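Member of DUF4221 family (Bacteroides vulgatus, PDB 3S9J) is of unknown function but folds as a six-bladed beta-propeller that holds sodium ions in the crystal. Local coordinates at residues I68-H71 / G77-A80; S104-N107 / E111-R114; S221-V224 / H230-W233; S210-G215 / D226-I231. All coordinates share one frame; numbering follows the deposited sequence. Where two conformers were deposited one is given.

Contact 1: residues I68-H71 / G77-A80. With NA (sodium ion), chain D.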
loop_
_atom_site.group_PDB
_atom_site.type_symbol
_atom_site.label_atom_id
_atom_site.label_comp_id
_atom_site.label_asym_id
_atom_site.label_seq_id
_atom_site.Cartn_x
_atom_site.Cartn_y
_atom_site.Cartn_z
ATOM N N ILE A 68 16.818 1.470 13.363
ATOM C CA ILE A 68 17.439 0.249 12.863
ATOM C C ILE A 68 18.349 0.615 11.708
ATOM O O ILE A 68 17.887 1.122 10.681
ATOM C CB ILE A 68 16.383 -0.750 12.426
ATOM C CG1 ILE A 68 15.419 -1.052 13.578
ATOM C CG2 ILE A 68 17.042 -2.049 11.839
ATOM C CD1 ILE A 68 14.239 -1.971 13.192
ATOM N N PRO A 69 19.661 0.420 11.872
ATOM C CA PRO A 69 20.562 0.832 10.804
ATOM C C PRO A 69 20.452 -0.081 9.596
ATOM O O PRO A 69 20.141 -1.277 9.732
ATOM C CB PRO A 69 21.952 0.738 11.446
ATOM C CG PRO A 69 21.789 -0.159 12.549
ATOM C CD PRO A 69 20.382 -0.135 13.015
ATOM N N LEU A 70 20.682 0.492 8.419
ATOM C CA LEU A 70 20.779 -0.253 7.159
ATOM C C LEU A 70 22.098 0.130 6.521
ATOM O O LEU A 70 22.373 1.311 6.345
ATOM C CB LEU A 70 19.611 0.093 6.217
ATOM C CG LEU A 70 18.191 -0.264 6.631
ATOM C CD1 LEU A 70 17.177 0.274 5.586
ATOM C CD2 LEU A 70 18.061 -1.800 6.883
ATOM N N HIS A 71 22.933 -0.866 6.209
ATOM C CA HIS A 71 24.236 -0.623 5.592
ATOM C C HIS A 71 24.179 -0.990 4.125
ATOM O O HIS A 71 23.503 -1.956 3.764
ATOM C CB HIS A 71 25.284 -1.494 6.280
ATOM C CG HIS A 71 25.366 -1.272 7.756
ATOM N ND1 HIS A 71 26.027 -0.197 8.312
ATOM C CD2 HIS A 71 24.852 -1.975 8.790
ATOM C CE1 HIS A 71 25.919 -0.253 9.630
ATOM N NE2 HIS A 71 25.224 -1.330 9.946
ATOM N N GLY A 77 25.463 -5.809 4.085
ATOM C CA GLY A 77 25.120 -4.914 3.007
ATOM C C GLY A 77 23.787 -5.205 2.335
ATOM O O GLY A 77 23.506 -6.344 1.921
ATOM N N LEU A 78 22.963 -4.164 2.279
ATOM C CA LEU A 78 21.679 -4.155 1.610
ATOM C C LEU A 78 21.742 -3.061 0.572
ATOM O O LEU A 78 21.435 -1.897 0.871
ATOM C CB LEU A 78 20.570 -3.864 2.594
ATOM C CG LEU A 78 20.456 -4.806 3.789
ATOM C CD1 LEU A 78 19.678 -4.125 4.910
ATOM C CD2 LEU A 78 19.795 -6.131 3.411
ATOM N N PRO A 79 22.120 -3.418 -0.678
ATOM C CA PRO A 79 22.372 -2.412 -1.704
ATOM C C PRO A 79 21.201 -1.565 -2.142
ATOM O O PRO A 79 21.418 -0.443 -2.601
ATOM C CB PRO A 79 22.860 -3.253 -2.909
ATOM C CG PRO A 79 23.392 -4.490 -2.329
ATOM C CD PRO A 79 22.497 -4.772 -1.142
ATOM N N ALA A 80 19.959 -2.062 -2.046
ATOM C CA ALA A 80 18.841 -1.424 -2.748
ATOM C C ALA A 80 17.465 -1.588 -2.113
ATOM O O ALA A 80 16.472 -1.933 -2.783
ATOM C CB ALA A 80 18.794 -1.896 -4.199
HETATM NA NA NA D . 22.270 3.566 6.631
HETATM O O HOH W 1 22.082 3.240 8.950
HETATM O O HOH W 2 22.290 5.946 6.870
HETATM O O HOH W 3 23.609 3.978 4.542
HETATM O O HOH W 4 24.642 3.625 7.499
#

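Contact 2: residues S104-N107 / E111-R114. With FMT (formic acid), chain I.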
loop_
_atom_site.group_PDB
_atom_site.type_symbol
_atom_site.label_atom_id
_atom_site.label_comp_id
_atom_site.label_asym_id
_atom_site.label_seq_id
_atom_site.Cartn_x
_atom_site.Cartn_y
_atom_site.Cartn_z
ATOM N N SER A 104 15.454 -9.816 1.546
ATOM C CA SER A 104 16.367 -10.097 2.668
ATOM C C SER A 104 15.631 -10.048 4.009
ATOM O O SER A 104 14.689 -9.270 4.174
ATOM C CB SER A 104 17.539 -9.118 2.722
ATOM O OG SER A 104 18.309 -9.083 1.531
ATOM N N SER A 105 16.041 -10.893 4.953
ATOM C CA SER A 105 15.570 -10.791 6.321
ATOM C C SER A 105 16.665 -10.179 7.162
ATOM O O SER A 105 17.852 -10.440 6.963
ATOM C CB SER A 105 15.129 -12.134 6.880
ATOM O OG SER A 105 16.183 -13.067 6.738
ATOM N N ILE A 106 16.256 -9.288 8.059
ATOM C CA ILE A 106 17.184 -8.619 8.972
ATOM C C ILE A 106 16.663 -8.666 10.387
ATOM O O ILE A 106 15.465 -8.875 10.621
ATOM C CB ILE A 106 17.471 -7.150 8.558
ATOM C CG1 ILE A 106 16.230 -6.264 8.652
ATOM C CG2 ILE A 106 18.014 -7.075 7.146
ATOM C CD1 ILE A 106 16.530 -4.770 8.421
ATOM N N ASN A 107 17.574 -8.503 11.353
ATOM C CA ASN A 107 17.141 -8.332 12.753
ATOM C C ASN A 107 17.050 -6.846 13.161
ATOM O O ASN A 107 17.225 -5.952 12.322
ATOM C CB ASN A 107 18.028 -9.139 13.706
ATOM C CG ASN A 107 19.459 -8.652 13.758
ATOM O OD1 ASN A 107 19.748 -7.517 13.410
ATOM N ND2 ASN A 107 20.379 -9.527 14.206
ATOM N N GLU A 111 21.227 -6.449 11.011
ATOM C CA GLU A 111 22.101 -7.513 10.539
ATOM C C GLU A 111 21.336 -8.466 9.663
ATOM O O GLU A 111 20.199 -8.807 9.954
ATOM C CB GLU A 111 22.712 -8.248 11.723
ATOM C CG GLU A 111 23.564 -7.292 12.585
ATOM C CD GLU A 111 23.959 -7.875 13.922
ATOM O OE1 GLU A 111 23.313 -8.825 14.406
ATOM O OE2 GLU A 111 24.909 -7.322 14.501
ATOM N N ILE A 112 21.964 -8.897 8.578
ATOM C CA ILE A 112 21.324 -9.824 7.665
ATOM C C ILE A 112 21.244 -11.220 8.294
ATOM O O ILE A 112 22.214 -11.743 8.873
ATOM C CB ILE A 112 22.009 -9.878 6.291
ATOM C CG1 ILE A 112 21.818 -8.537 5.551
ATOM C CG2 ILE A 112 21.451 -11.078 5.471
ATOM C CD1 ILE A 112 22.632 -8.444 4.294
ATOM N N ILE A 113 20.045 -11.762 8.244
ATOM C CA ILE A 113 19.767 -13.154 8.591
ATOM C C ILE A 113 19.947 -13.984 7.319
ATOM O O ILE A 113 20.810 -14.871 7.282
ATOM C CB ILE A 113 18.383 -13.297 9.214
ATOM C CG1 ILE A 113 18.302 -12.465 10.519
ATOM C CG2 ILE A 113 18.019 -14.790 9.471
ATOM C CD1 ILE A 113 16.878 -12.321 11.130
ATOM N N ARG A 114 19.177 -13.675 6.274
ATOM C CA ARG A 114 19.361 -14.313 4.981
ATOM C C ARG A 114 19.044 -13.410 3.811
ATOM O O ARG A 114 18.191 -12.557 3.900
ATOM C CB ARG A 114 18.485 -15.542 4.886
ATOM C CG ARG A 114 19.011 -16.653 5.727
ATOM C CD ARG A 114 18.357 -17.932 5.399
ATOM N NE ARG A 114 18.347 -18.219 3.970
ATOM C CZ ARG A 114 17.737 -19.285 3.473
ATOM N NH1 ARG A 114 17.105 -20.090 4.313
ATOM N NH2 ARG A 114 17.732 -19.526 2.166
HETATM C C FMT I . 19.132 -12.929 14.388
HETATM O O1 FMT I . 17.934 -12.995 14.698
HETATM O O2 FMT I . 19.900 -12.128 14.919
#

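Contact 3: residues S221-V224 / H230-W233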
loop_
_atom_site.group_PDB
_atom_site.type_symbol
_atom_site.label_atom_id
_atom_site.label_comp_id
_atom_site.label_asym_id
_atom_site.label_seq_id
_atom_site.Cartn_x
_atom_site.Cartn_y
_atom_site.Cartn_z
ATOM N N SER A 221 -15.479 -3.063 -7.763
ATOM C CA SER A 221 -15.643 -4.208 -6.882
ATOM C C SER A 221 -14.333 -4.667 -6.261
ATOM O O SER A 221 -13.262 -4.538 -6.861
ATOM C CB SER A 221 -16.306 -5.375 -7.628
ATOM O OG SER A 221 -17.651 -5.063 -7.945
ATOM N N LEU A 222 -14.451 -5.182 -5.049
ATOM C CA LEU A 222 -13.348 -5.855 -4.362
ATOM C C LEU A 222 -13.371 -7.356 -4.633
ATOM O O LEU A 222 -14.430 -7.975 -4.715
ATOM C CB LEU A 222 -13.447 -5.654 -2.850
ATOM C CG LEU A 222 -13.316 -4.238 -2.313
ATOM C CD1 LEU A 222 -13.605 -4.245 -0.797
ATOM C CD2 LEU A 222 -11.902 -3.681 -2.642
HETATM N N MSE A 223 -12.173 -7.933 -4.702
HETATM C CA MSE A 223 -11.962 -9.350 -4.930
HETATM C C MSE A 223 -11.513 -9.953 -3.617
HETATM O O MSE A 223 -10.619 -9.410 -2.949
HETATM C CB MSE A 223 -10.848 -9.500 -5.961
HETATM C CG MSE A 223 -10.701 -10.849 -6.555
HETATM SE SE MSE A 223 -9.008 -10.900 -7.500
HETATM C CE MSE A 223 -7.958 -11.508 -6.020
ATOM N N VAL A 224 -12.133 -11.069 -3.235
ATOM C CA VAL A 224 -11.858 -11.701 -1.951
ATOM C C VAL A 224 -11.646 -13.196 -2.136
ATOM O O VAL A 224 -12.356 -13.840 -2.902
ATOM C CB VAL A 224 -13.011 -11.469 -0.950
ATOM C CG1 VAL A 224 -12.755 -12.200 0.408
ATOM C CG2 VAL A 224 -13.293 -9.974 -0.769
ATOM N N HIS A 230 -10.273 -19.657 -4.833
ATOM C CA HIS A 230 -11.650 -19.321 -5.172
ATOM C C HIS A 230 -11.981 -17.881 -4.792
ATOM O O HIS A 230 -11.797 -17.466 -3.648
ATOM C CB HIS A 230 -12.611 -20.286 -4.502
ATOM C CG HIS A 230 -12.405 -21.702 -4.934
ATOM N ND1 HIS A 230 -11.565 -22.568 -4.265
ATOM C CD2 HIS A 230 -12.892 -22.391 -5.993
ATOM C CE1 HIS A 230 -11.558 -23.737 -4.883
ATOM N NE2 HIS A 230 -12.364 -23.659 -5.927
ATOM N N ILE A 231 -12.480 -17.159 -5.782
ATOM C CA ILE A 231 -12.700 -15.731 -5.736
ATOM C C ILE A 231 -14.174 -15.362 -5.565
ATOM O O ILE A 231 -15.060 -15.983 -6.179
ATOM C CB ILE A 231 -12.227 -15.095 -7.070
ATOM C CG1 ILE A 231 -10.753 -15.406 -7.337
ATOM C CG2 ILE A 231 -12.445 -13.599 -7.061
ATOM C CD1 ILE A 231 -9.882 -15.212 -6.180
ATOM N N ARG A 232 -14.421 -14.344 -4.739
ATOM C CA ARG A 232 -15.735 -13.713 -4.593
ATOM C C ARG A 232 -15.586 -12.209 -4.827
ATOM O O ARG A 232 -14.535 -11.631 -4.531
ATOM C CB ARG A 232 -16.296 -13.937 -3.173
ATOM C CG ARG A 232 -16.610 -15.369 -2.855
ATOM C CD ARG A 232 -17.353 -15.507 -1.518
ATOM N NE ARG A 232 -16.692 -14.901 -0.349
ATOM C CZ ARG A 232 -15.576 -15.357 0.230
ATOM N NH1 ARG A 232 -14.923 -16.403 -0.268
ATOM N NH2 ARG A 232 -15.099 -14.763 1.316
ATOM N N TRP A 233 -16.634 -11.583 -5.349
ATOM C CA TRP A 233 -16.593 -10.159 -5.644
ATOM C C TRP A 233 -17.669 -9.437 -4.854
ATOM O O TRP A 233 -18.789 -9.941 -4.731
ATOM C CB TRP A 233 -16.793 -9.909 -7.137
ATOM C CG TRP A 233 -15.706 -10.473 -7.995
ATOM C CD1 TRP A 233 -15.670 -11.709 -8.566
ATOM C CD2 TRP A 233 -14.506 -9.814 -8.379
ATOM N NE1 TRP A 233 -14.517 -11.857 -9.289
ATOM C CE2 TRP A 233 -13.781 -10.705 -9.184
ATOM C CE3 TRP A 233 -13.964 -8.548 -8.111
ATOM C CZ2 TRP A 233 -12.544 -10.377 -9.732
ATOM C CZ3 TRP A 233 -12.728 -8.217 -8.671
ATOM C CH2 TRP A 233 -12.037 -9.127 -9.469
#

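Contact 4: residues S210-G215 / D226-I231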
loop_
_atom_site.group_PDB
_atom_site.type_symbol
_atom_site.label_atom_id
_atom_site.label_comp_id
_atom_site.label_asym_id
_atom_site.label_seq_id
_atom_site.Cartn_x
_atom_site.Cartn_y
_atom_site.Cartn_z
ATOM N N SER A 210 -7.969 -15.511 7.622
ATOM C CA SER A 210 -7.079 -15.997 6.558
ATOM C C SER A 210 -7.636 -15.609 5.189
ATOM O O SER A 210 -7.896 -16.452 4.309
ATOM C CB SER A 210 -6.857 -17.515 6.704
ATOM O OG SER A 210 -5.987 -17.730 7.797
ATOM N N ARG A 211 -7.827 -14.300 5.030
ATOM C CA ARG A 211 -8.626 -13.757 3.952
ATOM C C ARG A 211 -7.880 -12.605 3.261
ATOM O O ARG A 211 -7.465 -11.649 3.899
ATOM C CB ARG A 211 -9.968 -13.273 4.527
ATOM C CG ARG A 211 -10.892 -12.570 3.578
ATOM C CD ARG A 211 -12.256 -12.349 4.220
ATOM N NE ARG A 211 -12.980 -13.619 4.309
ATOM C CZ ARG A 211 -13.934 -13.901 5.182
ATOM N NH1 ARG A 211 -14.330 -13.004 6.076
ATOM N NH2 ARG A 211 -14.493 -15.101 5.159
ATOM N N LEU A 212 -7.757 -12.730 1.944
ATOM C CA LEU A 212 -7.090 -11.762 1.094
ATOM C C LEU A 212 -8.157 -10.944 0.399
ATOM O O LEU A 212 -9.107 -11.497 -0.147
ATOM C CB LEU A 212 -6.277 -12.471 0.041
ATOM C CG LEU A 212 -5.585 -11.629 -1.037
ATOM C CD1 LEU A 212 -4.547 -10.671 -0.423
ATOM C CD2 LEU A 212 -4.930 -12.579 -2.062
ATOM N N VAL A 213 -7.970 -9.631 0.391
ATOM C CA VAL A 213 -8.902 -8.698 -0.267
ATOM C C VAL A 213 -8.060 -7.809 -1.188
ATOM O O VAL A 213 -7.055 -7.263 -0.747
ATOM C CB VAL A 213 -9.660 -7.833 0.769
ATOM C CG1 VAL A 213 -10.689 -6.901 0.052
ATOM C CG2 VAL A 213 -10.321 -8.743 1.842
ATOM N N CYS A 214 -8.434 -7.727 -2.466
ATOM C CA CYS A 214 -7.746 -6.938 -3.481
ATOM C C CYS A 214 -8.727 -5.955 -4.118
ATOM O O CYS A 214 -9.849 -6.329 -4.473
ATOM C CB CYS A 214 -7.177 -7.798 -4.580
ATOM S SG CYS A 214 -6.037 -9.078 -3.980
ATOM N N GLY A 215 -8.274 -4.707 -4.252
ATOM C CA GLY A 215 -9.050 -3.628 -4.856
ATOM C C GLY A 215 -8.286 -2.999 -6.011
ATOM O O GLY A 215 -7.361 -2.220 -5.802
ATOM N N ASP A 226 -10.479 -16.768 0.407
ATOM C CA ASP A 226 -10.106 -17.383 1.694
ATOM C C ASP A 226 -9.176 -18.592 1.564
ATOM O O ASP A 226 -8.699 -19.113 2.589
ATOM C CB ASP A 226 -11.370 -17.843 2.431
ATOM C CG ASP A 226 -12.276 -16.704 2.787
ATOM O OD1 ASP A 226 -11.808 -15.550 2.844
ATOM O OD2 ASP A 226 -13.458 -16.955 3.026
ATOM N N ASP A 227 -8.966 -19.071 0.340
ATOM C CA ASP A 227 -8.120 -20.252 0.094
ATOM C C ASP A 227 -7.082 -19.998 -1.013
ATOM O O ASP A 227 -6.498 -20.931 -1.543
ATOM C CB ASP A 227 -8.984 -21.475 -0.230
ATOM C CG ASP A 227 -9.809 -21.314 -1.504
ATOM O OD1 ASP A 227 -9.839 -20.214 -2.107
ATOM O OD2 ASP A 227 -10.439 -22.312 -1.899
ATOM N N LEU A 228 -6.852 -18.726 -1.337
ATOM C CA LEU A 228 -5.880 -18.349 -2.373
ATOM C C LEU A 228 -6.171 -19.027 -3.704
ATOM O O LEU A 228 -5.255 -19.415 -4.431
ATOM C CB LEU A 228 -4.454 -18.667 -1.894
ATOM C CG LEU A 228 -4.027 -17.971 -0.602
ATOM C CD1 LEU A 228 -2.670 -18.516 -0.151
ATOM C CD2 LEU A 228 -3.964 -16.472 -0.814
ATOM N N LYS A 229 -7.457 -19.161 -4.020
ATOM C CA LYS A 229 -7.873 -19.835 -5.234
ATOM C C LYS A 229 -9.272 -19.414 -5.678
ATOM O O LYS A 229 -9.429 -18.876 -6.776
ATOM C CB LYS A 229 -7.814 -21.344 -5.049
ATOM C CG LYS A 229 -8.138 -22.131 -6.316
ATOM C CD LYS A 229 -7.244 -23.372 -6.473
ATOM C CE LYS A 229 -7.428 -24.043 -7.846
ATOM N NZ LYS A 229 -7.458 -23.044 -8.978
ATOM N N HIS A 230 -10.273 -19.657 -4.833
ATOM C CA HIS A 230 -11.650 -19.321 -5.172
ATOM C C HIS A 230 -11.981 -17.881 -4.792
ATOM O O HIS A 230 -11.797 -17.466 -3.648
ATOM C CB HIS A 230 -12.611 -20.286 -4.502
ATOM C CG HIS A 230 -12.405 -21.702 -4.934
ATOM N ND1 HIS A 230 -11.565 -22.568 -4.265
ATOM C CD2 HIS A 230 -12.892 -22.391 -5.993
ATOM C CE1 HIS A 230 -11.558 -23.737 -4.883
ATOM N NE2 HIS A 230 -12.364 -23.659 -5.927
ATOM N N ILE A 231 -12.480 -17.159 -5.782
ATOM C CA ILE A 231 -12.700 -15.731 -5.736
ATOM C C ILE A 231 -14.174 -15.362 -5.565
ATOM O O ILE A 231 -15.060 -15.983 -6.179
ATOM C CB ILE A 231 -12.227 -15.095 -7.070
ATOM C CG1 ILE A 231 -10.753 -15.406 -7.337
ATOM C CG2 ILE A 231 -12.445 -13.599 -7.061
ATOM C CD1 ILE A 231 -9.882 -15.212 -6.180
#

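Contact 1: residues I68-H71 / G77-A80
His71 and Gly77 bring the two segments together where the chain turns back after strand 63-69, with the CA atoms of His71 and Gly77 5.1 Å apart. One backbone hydrogen bond ties them: Leu78 N donates to His71 O at 2.7 Å, nearly straight at 168°. The same carbonyl takes a weaker C-H contact from its neighbour, Gly77 CA lying 3.5 Å from His71 O, so this oxygen is held by two adjacent residues of the returning chain.

The two leucines meet methyl to methyl. Leu70 CD2 presses on Leu78 CD1 at 3.5 Å, tighter than ordinary van der Waals contact, and the two branches cross obliquely. The CB of Leu78 points at segment 68-71, and its CG stands beside the backbone N (chi1 -57°), which carries CD1 across to Leu70. Both leucines are buried and rest on Ile106 of strand 102-106, while the hydroxyl of Tyr52 bonds to Leu78 O.

The backbone of Leu70 serves a different partner. Its carbonyl oxygen coordinates a sodium ion, with Leu70 O 2.3 Å from the metal. The amide reaches the same ion indirectly: Leu70 N donates at 3.1 Å to the oxygen of water 1, itself one of the metal's ligands. Four waters and Tyr52 O complete six oxygen ligands.

The arrangement belongs to a blade-to-blade connection of the beta-propeller: the chain leaves strand 63-69, at the edge of one four-stranded blade, and heads for strand 84-86, which opens the next, with a sodium site at the point of departure.

Contact 2: residues S104-N107 / E111-R114
Asn107 lays its amide across the side chain of Glu111 and grips that residue from two ends. Asn107 OD1 accepts from Glu111 N at 3.0 Å, the donor standing well above the plane of the amide carbonyl, while Asn107 ND2 gives an almost perfectly straight bond (177°) to Glu111 OE1, also 3.0 Å. That second bond lies in the amide plane but meets the carboxylate oxygen on its anti side, the two flat groups being turned 44° apart. Asn107 CG sits between the backbone N and the carbonyl carbon (chi1 66°), which folds the amide back over Glu111. The other ND2 hydrogen goes to a formic acid molecule, probably from the crystallisation liquor, with Asn107 ND2 to its O2 2.7 Å. With an alanine here both side-chain bonds would go, which would probably leave Glu111 N without its side-chain acceptor and the Glu111 carboxylate able to turn.

This clasp closes the beta hairpin of strands 102-106 and 112-117, the last two strands of a propeller blade, and Asn107 N adds a backbone bond to Glu111 O. Two residues farther from the turn, Ile113 and Arg114 both face Ser105 in a classic beta bulge: Ile113 N donates to Ser105 O at 2.9 Å and Ser105 N to Arg114 O at 2.9 Å. The hydroxyl of Ser105 adds a weak bond, its OG 3.1 Å from Arg114 N. The chain turns a corner at Ile113, whose CD1 reaches back to within 3.7 Å of Ile106 C. The Arg114 side chain runs outward from Ser105.

Contact 3: residues S221-V224 / H230-W233
Met223, present as selenomethionine, lies over one face of the Trp233 indole. Its CG sits 3.8 Å from the centroid of the Trp233 six-membered ring and only 16° off the ring normal, a CH-pi contact, with Met223 CB against Trp233 CZ3 at 3.5 Å. The selenium stands farther out, Met223 SE to the centroid of that Trp233 ring being 4.7 Å and oblique, which still makes a Met-aromatic contact. CG anti to the backbone N (chi1 -166°) carries the Met223 chain across to strand 231-235 and against that indole face. Ile231 comes to the same ring face near its rim, and there the packing is tight: Ile231 CG2 touches Met223 CG at 3.3 Å.

On the opposite face of the sheet Val224 and Arg232 pair. Val224 CG1 lies obliquely against the guanidinium, 3.6 Å from Arg232 NH2, while the polar end of that arginine is turned to Tyr234 OH through NE and enters a salt bridge beyond the paired residues through NH2.

Between these two faces the backbones close in regular antiparallel fashion. Val224 N donates to Arg232 O and Arg232 N to Val224 O, both at 2.8 Å, so Val224 and Arg232 form a hydrogen-bonded pair and Met223 and Trp233 the non-hydrogen-bonded pair beside it. It is the beta hairpin of strands 221-225 and 231-235, which makes up the third and fourth strands of a propeller blade, with Trp233 on the edge strand.

Contact 4: residues S210-G215 / D226-I231
Arg211 grips Asp226 side-on with two nitrogens. Arg211 NE donates to Asp226 OD1 at 2.7 Å and Arg211 NH2 to Asp226 OD2 at 3.0 Å, the latter nearly straight at 173°. Both carboxylate oxygens are met on their syn sides and the acid lies at the guanidinium edge, though the two planes are 35° apart. This salt bridge ties the second strand of a propeller blade, 211-216, to the turn joining its third and fourth. Arg211 has CG anti to its own amide nitrogen (chi1 175°) and bends at chi3, which brings NE round to the acid. Asp226 OD2 is also salt-bridged to Arg232, so a leucine in place of Arg211 would probably leave OD1 without its charged mate and the carboxylate less firmly oriented.

Within the turn, Asp227 forms an Asx motif: its OD1 accepts from His230 N at 2.8 Å. Its other oxygen takes the imidazole, His230 ND1 to Asp227 OD2 being 2.6 Å, with the acid at the ring edge and in its plane.

Farther in, Leu228 turns its branch back to the strand. There Leu212 and Leu228 both touch Phe139 of strand 139-141, and Leu212 CD2 meets Leu228 CD2 at 4.2 Å.

The four contacts fall into two pairs. Contacts 1 and 2 have centres 10 Å apart and touch across neighbouring blades: Leu70 CD2 lies 3.7 Å from Ile106 CD1, and Gly77 O is 3.3 Å from Ile112 CD1. The sodium ion of contact 1 is about 10 Å from the side chain of Ile106. Contacts 3 and 4, centres 7 Å apart, share His230 and Ile231 within a single blade. A probable hydrogen bond joins Cys214 N to Met223 O at 2.8 Å. Contacts 1 and 3 lie on opposite sides of the chain's centre, their own centres 38 Å apart.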